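Local atomic coordinates of L-isoleucine-4-hydroxylase (Bacillus thuringiensis, PDB entry 6LNH), a protein that hydroxylates L-isoleucine to (4S)-4-hydroxy-L-isoleucine, using ferrous iron, ascorbate, 2-oxoglutarate and molecular oxygen. Residues H24-K29 / F134-I139. Residues are numbered along the deposited sequence; the frame is centred on the assembly and turned at random.
Sequences HEFESK and FKTNII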
ATOM      1  N   HIS C  24      13.234 -30.719  -2.343  1.00 60.61           N
ATOM      2  CA  HIS C  24      12.404 -31.693  -1.586  1.00 63.01           C
ATOM      3  C   HIS C  24      11.073 -31.039  -1.202  1.00 59.63           C
ATOM      4  O   HIS C  24      10.035 -31.704  -1.342  1.00 61.00           O
ATOM      5  CB  HIS C  24      13.165 -32.233  -0.369  1.00 66.90           C
ATOM      6  CG  HIS C  24      12.395 -33.248   0.408  1.00 76.24           C
ATOM      7  ND1 HIS C  24      11.038 -33.129   0.628  1.00 81.11           N
ATOM      8  CD2 HIS C  24      12.779 -34.392   1.013  1.00 80.37           C
ATOM      9  CE1 HIS C  24      10.620 -34.157   1.338  1.00 83.10           C
ATOM     10  NE2 HIS C  24      11.669 -34.948   1.587  1.00 80.54           N
ATOM     11  N   GLU C  25      11.108 -29.785  -0.740  1.00 56.63           N
ATOM     12  CA  GLU C  25       9.869 -29.104  -0.370  1.00 58.06           C
ATOM     13  C   GLU C  25       8.970 -28.900  -1.581  1.00 54.01           C
ATOM     14  O   GLU C  25       7.755 -29.118  -1.507  1.00 52.92           O
ATOM     15  CB  GLU C  25      10.168 -27.763   0.303  1.00 55.38           C
ATOM     16  CG  GLU C  25       8.910 -27.073   0.822  1.00 62.81           C
ATOM     17  CD  GLU C  25       9.199 -25.855   1.680  1.00 70.15           C
ATOM     18  OE1 GLU C  25      10.387 -25.513   1.861  1.00 67.45           O
ATOM     19  OE2 GLU C  25       8.230 -25.243   2.178  1.00 70.64           O
ATOM     20  N   PHE C  26       9.550 -28.473  -2.703  1.00 53.25           N
ATOM     21  CA  PHE C  26       8.771 -28.286  -3.922  1.00 52.87           C
ATOM     22  C   PHE C  26       8.106 -29.587  -4.356  1.00 52.34           C
ATOM     23  O   PHE C  26       6.941 -29.591  -4.768  1.00 52.86           O
ATOM     24  CB  PHE C  26       9.671 -27.742  -5.033  1.00 50.83           C
ATOM     25  CG  PHE C  26       9.067 -27.824  -6.407  1.00 48.38           C
ATOM     26  CD1 PHE C  26       7.980 -27.040  -6.750  1.00 46.71           C
ATOM     27  CD2 PHE C  26       9.593 -28.682  -7.359  1.00 45.86           C
ATOM     28  CE1 PHE C  26       7.425 -27.107  -8.017  1.00 45.91           C
ATOM     29  CE2 PHE C  26       9.044 -28.757  -8.624  1.00 42.29           C
ATOM     30  CZ  PHE C  26       7.960 -27.969  -8.955  1.00 39.05           C
ATOM     31  N   GLU C  27       8.833 -30.702  -4.266  1.00 56.76           N
ATOM     32  CA  GLU C  27       8.294 -31.983  -4.709  1.00 52.99           C
ATOM     33  C   GLU C  27       7.148 -32.473  -3.829  1.00 54.56           C
ATOM     34  O   GLU C  27       6.195 -33.079  -4.332  1.00 59.26           O
ATOM     35  CB  GLU C  27       9.416 -33.014  -4.757  1.00 55.86           C
ATOM     36  CG  GLU C  27      10.334 -32.782  -5.928  1.00 60.45           C
ATOM     37  CD  GLU C  27      11.457 -33.784  -6.029  1.00 64.65           C
ATOM     38  OE1 GLU C  27      11.840 -34.375  -4.997  1.00 61.63           O
ATOM     39  OE2 GLU C  27      11.947 -33.990  -7.157  1.00 61.52           O
ATOM     40  N   SER C  28       7.216 -32.232  -2.518  1.00 58.66           N
ATOM     41  CA  SER C  28       6.136 -32.682  -1.644  1.00 57.52           C
ATOM     42  C   SER C  28       4.947 -31.728  -1.684  1.00 56.31           C
ATOM     43  O   SER C  28       3.795 -32.160  -1.543  1.00 60.38           O
ATOM     44  CB  SER C  28       6.643 -32.856  -0.209  1.00 59.48           C
ATOM     45  OG  SER C  28       6.407 -31.701   0.569  1.00 66.80           O
ATOM     46  N   LYS C  29       5.204 -30.431  -1.873  1.00 55.78           N
ATOM     47  CA  LYS C  29       4.143 -29.433  -1.860  1.00 52.78           C
ATOM     48  C   LYS C  29       3.585 -29.119  -3.243  1.00 50.09           C
ATOM     49  O   LYS C  29       2.407 -28.763  -3.355  1.00 51.19           O
ATOM     50  CB  LYS C  29       4.656 -28.138  -1.227  1.00 51.22           C
ATOM     51  CG  LYS C  29       4.175 -27.883   0.193  1.00 59.86           C
ATOM     52  CD  LYS C  29       5.007 -26.799   0.863  1.00 60.63           C
ATOM     53  CE  LYS C  29       5.275 -25.643  -0.095  1.00 56.14           C
ATOM     54  NZ  LYS C  29       5.934 -24.483   0.565  1.00 59.05           N
ATOM     55  N   PHE C 134      16.620 -29.656 -12.919  1.00 54.60           N
ATOM     56  CA  PHE C 134      17.341 -30.916 -13.075  1.00 51.58           C
ATOM     57  C   PHE C 134      17.491 -31.700 -11.780  1.00 51.90           C
ATOM     58  O   PHE C 134      17.654 -32.921 -11.830  1.00 57.01           O
ATOM     59  CB  PHE C 134      18.711 -30.647 -13.685  1.00 55.82           C
ATOM     60  CG  PHE C 134      18.650 -30.329 -15.139  1.00 62.77           C
ATOM     61  CD1 PHE C 134      17.501 -30.607 -15.855  1.00 63.66           C
ATOM     62  CD2 PHE C 134      19.722 -29.753 -15.791  1.00 63.11           C
ATOM     63  CE1 PHE C 134      17.421 -30.322 -17.191  1.00 69.02           C
ATOM     64  CE2 PHE C 134      19.647 -29.467 -17.139  1.00 63.26           C
ATOM     65  CZ  PHE C 134      18.490 -29.750 -17.839  1.00 61.90           C
ATOM     66  N   LYS C 135      17.469 -31.048 -10.624  1.00 52.28           N
ATOM     67  CA  LYS C 135      17.591 -31.788  -9.375  1.00 52.57           C
ATOM     68  C   LYS C 135      16.248 -32.253  -8.827  1.00 58.35           C
ATOM     69  O   LYS C 135      16.207 -32.816  -7.728  1.00 61.44           O
ATOM     70  CB  LYS C 135      18.360 -30.959  -8.339  1.00 58.25           C
ATOM     71  CG  LYS C 135      19.773 -30.644  -8.838  1.00 61.68           C
ATOM     72  CD  LYS C 135      20.488 -29.556  -8.058  1.00 67.27           C
ATOM     73  CE  LYS C 135      21.952 -29.928  -7.828  1.00 71.67           C
ATOM     74  NZ  LYS C 135      22.104 -31.242  -7.139  1.00 75.82           N
ATOM     75  N   THR C 136      15.162 -32.052  -9.568  1.00 57.70           N
ATOM     76  CA  THR C 136      13.899 -32.666  -9.203  1.00 57.99           C
ATOM     77  C   THR C 136      13.785 -34.035  -9.871  1.00 58.09           C
ATOM     78  O   THR C 136      14.394 -34.294 -10.912  1.00 54.68           O
ATOM     79  CB  THR C 136      12.725 -31.773  -9.618  1.00 53.04           C
ATOM     80  OG1 THR C 136      12.616 -31.749 -11.045  1.00 57.80           O
ATOM     81  CG2 THR C 136      12.928 -30.350  -9.121  1.00 55.36           C
ATOM     82  N   ASN C 137      12.986 -34.914  -9.262  1.00 58.29           N
ATOM     83  CA  ASN C 137      12.592 -36.167  -9.901  1.00 58.78           C
ATOM     84  C   ASN C 137      11.488 -35.976 -10.936  1.00 57.52           C
ATOM     85  O   ASN C 137      11.127 -36.940 -11.621  1.00 63.26           O
ATOM     86  CB  ASN C 137      12.199 -37.221  -8.851  1.00 58.83           C
ATOM     87  CG  ASN C 137      11.020 -36.807  -7.980  1.00 65.15           C
ATOM     88  OD1 ASN C 137      10.295 -35.861  -8.282  1.00 65.39           O
ATOM     89  ND2 ASN C 137      10.828 -37.530  -6.879  1.00 66.50           N
ATOM     90  N   ILE C 138      10.940 -34.763 -11.049  1.00 58.02           N
ATOM     91  CA  ILE C 138       9.872 -34.491 -12.007  1.00 59.27           C
ATOM     92  C   ILE C 138      10.399 -34.522 -13.438  1.00 55.25           C
ATOM     93  O   ILE C 138       9.738 -35.044 -14.344  1.00 55.81           O
ATOM     94  CB  ILE C 138       9.176 -33.149 -11.698  1.00 57.87           C
ATOM     95  CG1 ILE C 138       8.483 -33.160 -10.331  1.00 53.94           C
ATOM     96  CG2 ILE C 138       8.143 -32.830 -12.754  1.00 48.64           C
ATOM     97  CD1 ILE C 138       9.365 -32.867  -9.174  1.00 59.47           C
ATOM     98  N   ILE C 139      11.587 -33.975 -13.670  1.00 55.28           N
ATOM     99  CA  ILE C 139      12.118 -33.841 -15.021  1.00 58.20           C
ATOM    100  C   ILE C 139      12.909 -35.098 -15.346  1.00 63.25           C
ATOM    101  O   ILE C 139      13.884 -35.432 -14.662  1.00 60.20           O
ATOM    102  CB  ILE C 139      12.990 -32.583 -15.155  1.00 58.36           C
ATOM    103  CG1 ILE C 139      12.114 -31.329 -15.178  1.00 54.04           C
ATOM    104  CG2 ILE C 139      13.860 -32.654 -16.408  1.00 59.59           C
ATOM    105  CD1 ILE C 139      11.302 -31.164 -16.443  1.00 47.74           C
TER
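Glu27 and Phe26, neighbours on helix 19-29, meet the loop residues Thr136, Asn137 and Ile138 at the periphery of the cupin-type fold of this 2-oxoglutarate dioxygenase. The loop leaves helix 120-134 and leads into strand 145-156, so the contact joins the N-terminal helix to that connection.

One polar bond spans the two segments. The Asn137 backbone N donates to Glu27 OE2 with an N-H...O angle of 161°, approaching nearly in line with CD-OE2. The modelled separation of Asn137 N from Glu27 OE2, 2.5 Å, is unusually short, so the distance is doubtful and implies nothing about strength. Glu27 reaches the loop with CG anti to its own carbonyl carbon (chi1 -74°) and an extended chain beyond. Asn137 OD1 is modelled 2.7 Å from the same Glu27 OE2. These are two acceptors and no hydrogen bond joins them; the amide orientation is therefore doubtful. The carboxylate and amide planes lie 21° apart.

The aliphatic stem of Glu27 runs antiparallel alongside Ile138, bringing Ile138 CD1 to 3.4 Å from Glu27 CG. Apolar contact centres on the Phe26 ring, approached obliquely by two methyls: Phe26 CD2 lies 4.1 Å from Thr136 CG2, and Phe26 CE2 4.2 Å from Ile138 CD1. Phe26 also packs on Leu32 of strand 31-34, and its side chain is about 9 Å from that of His223, an iron ligand.

Thr136 meets Glu27 OE2 through CB, at 3.4 Å, while Thr136 OG1 hydrogen-bonds back to Ala133 O in helix 120-134. Within the loop, Thr136 OG1 also receives a weak bond from Ile138 N, 3.4 Å away.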